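Local structure of DUF269-containing protein (Cyanothece sp. ATCC 51142, 3NJ2) at residues Q38-V41 against Q42-A46. The protein is of unknown function but is associated with nitrogen fixation in this cyanobacterium, as a member of the DUF269 family. Residues are numbered along the deposited sequence; the frame is centred on the assembly and turned at random.
Sequences QSLV and QQIRA
Val-41 and Arg-45 lie side by side one helical turn apart, pointing the same way, and CG1 of Val-41 comes to 3.4 Å from NE of Arg-45, oblique to the guanidinium. That methyl stands anti to the backbone N of Val-41 (chi1 174°). A chi1 of -64° sets Arg-45 CG 3.3 Å from the Val-41 carbonyl O, and the extended chain beyond it carries NE past the valine methyl. Beyond the valine the guanidinium forms a salt bridge with Asp-58 and hydrogen bonds to the carbonyls of Tyr-53 and Trp-56. With a leucine in place of Arg-45, Asp-58 would probably lose its cationic mate and those two carbonyls their donors. On another side of the helix a water links three polar side chains: it donates to Ser-39 OG at 2.7 Å and to Gln-42 OE1 at 2.6 Å, and accepts from Gln-43 NE2 at 3.1 Å. The Gln-43 chain bends at chi2 (-73°) to bring its amide to this water, whereas Gln-42 reaches it with an extended chain; Ser-39, buried against helix 83-104, is also hydrogen-bonded through OG to the Ala-95 carbonyl O. Leu-40 CD1 lies 4.4 Å from Ile-44 CG1, a looser apolar pair, and both side chains touch Tyr-65. Such i/i+3 and i/i+4 spacings are typical of an amphipathic alpha-helix, here helix 35-46 packed against helices 58-62 and 83-104.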
loop_
_atom_site.group_PDB
_atom_site.type_symbol
_atom_site.label_atom_id
_atom_site.label_comp_id
_atom_site.label_asym_id
_atom_site.label_seq_id
_atom_site.Cartn_x
_atom_site.Cartn_y
_atom_site.Cartn_z
ATOM N N GLN B 38 -7.536 22.938 -5.718
ATOM C CA GLN B 38 -7.134 23.556 -4.524
ATOM C C GLN B 38 -6.589 22.534 -3.466
ATOM O O GLN B 38 -5.584 22.770 -2.798
ATOM C CB GLN B 38 -8.203 24.504 -4.018
ATOM C CG GLN B 38 -8.231 25.836 -4.801
ATOM C CD GLN B 38 -6.933 26.609 -4.603
ATOM O OE1 GLN B 38 -6.570 26.933 -3.449
ATOM N NE2 GLN B 38 -6.222 26.878 -5.705
ATOM N N SER B 39 -7.253 21.408 -3.328
ATOM C CA SER B 39 -6.787 20.358 -2.474
ATOM C C SER B 39 -5.441 19.863 -2.922
ATOM O O SER B 39 -4.582 19.694 -2.130
ATOM C CB SER B 39 -7.755 19.175 -2.504
ATOM O OG SER B 39 -7.456 18.316 -1.419
ATOM N N LEU B 40 -5.281 19.698 -4.235
ATOM C CA LEU B 40 -4.001 19.188 -4.731
ATOM C C LEU B 40 -2.867 20.192 -4.455
ATOM O O LEU B 40 -1.762 19.815 -3.991
ATOM C CB LEU B 40 -4.111 18.906 -6.226
ATOM C CG LEU B 40 -2.902 18.365 -6.938
ATOM C CD1 LEU B 40 -2.371 17.059 -6.236
ATOM C CD2 LEU B 40 -3.140 18.178 -8.424
ATOM N N VAL B 41 -3.146 21.469 -4.730
ATOM C CA VAL B 41 -2.119 22.541 -4.411
ATOM C C VAL B 41 -1.738 22.521 -2.922
ATOM O O VAL B 41 -0.552 22.559 -2.531
ATOM C CB VAL B 41 -2.559 24.010 -4.810
ATOM C CG1 VAL B 41 -1.569 25.085 -4.338
ATOM C CG2 VAL B 41 -2.770 24.105 -6.279
ATOM N N GLN B 42 -2.738 22.426 -2.083
ATOM C CA GLN B 42 -2.487 22.317 -0.612
ATOM C C GLN B 42 -1.532 21.166 -0.254
ATOM O O GLN B 42 -0.579 21.298 0.527
ATOM C CB GLN B 42 -3.777 22.198 0.136
ATOM C CG GLN B 42 -3.620 22.064 1.654
ATOM C CD GLN B 42 -4.971 21.747 2.347
ATOM O OE1 GLN B 42 -5.989 21.406 1.687
ATOM N NE2 GLN B 42 -4.970 21.809 3.678
ATOM N N GLN B 43 -1.772 19.982 -0.837
ATOM C CA GLN B 43 -0.921 18.866 -0.529
ATOM C C GLN B 43 0.500 19.072 -1.047
ATOM O O GLN B 43 1.424 18.814 -0.364
ATOM C CB GLN B 43 -1.535 17.524 -1.070
ATOM C CG GLN B 43 -2.905 17.235 -0.405
ATOM C CD GLN B 43 -2.758 16.797 1.071
ATOM O OE1 GLN B 43 -1.800 16.130 1.426
ATOM N NE2 GLN B 43 -3.702 17.169 1.892
ATOM N N ILE B 44 0.650 19.564 -2.258
ATOM C CA ILE B 44 1.987 19.767 -2.877
ATOM C C ILE B 44 2.801 20.710 -1.938
ATOM O O ILE B 44 3.991 20.470 -1.649
ATOM C CB ILE B 44 1.941 20.320 -4.352
ATOM C CG1 ILE B 44 1.376 19.278 -5.333
ATOM C CG2 ILE B 44 3.369 20.653 -4.791
ATOM C CD1 ILE B 44 2.341 18.055 -5.546
ATOM N N ARG B 45 2.134 21.774 -1.467
ATOM C CA ARG B 45 2.829 22.759 -0.599
ATOM C C ARG B 45 3.172 22.219 0.755
ATOM O O ARG B 45 4.137 22.654 1.424
ATOM C CB ARG B 45 1.985 24.030 -0.456
ATOM C CG ARG B 45 1.805 24.787 -1.850
ATOM C CD ARG B 45 1.134 26.153 -1.644
ATOM N NE ARG B 45 0.825 27.003 -2.814
ATOM C CZ ARG B 45 1.734 27.694 -3.509
ATOM N NH1 ARG B 45 2.992 27.696 -3.093
ATOM N NH2 ARG B 45 1.345 28.319 -4.586
ATOM N N ALA B 46 2.372 21.269 1.213
ATOM C CA ALA B 46 2.562 20.694 2.541
ATOM C C ALA B 46 3.761 19.734 2.550
ATOM O O ALA B 46 4.280 19.424 3.614
ATOM C CB ALA B 46 1.255 19.957 2.938
HETATM O O HOH W 1 -5.847 19.036 0.649
#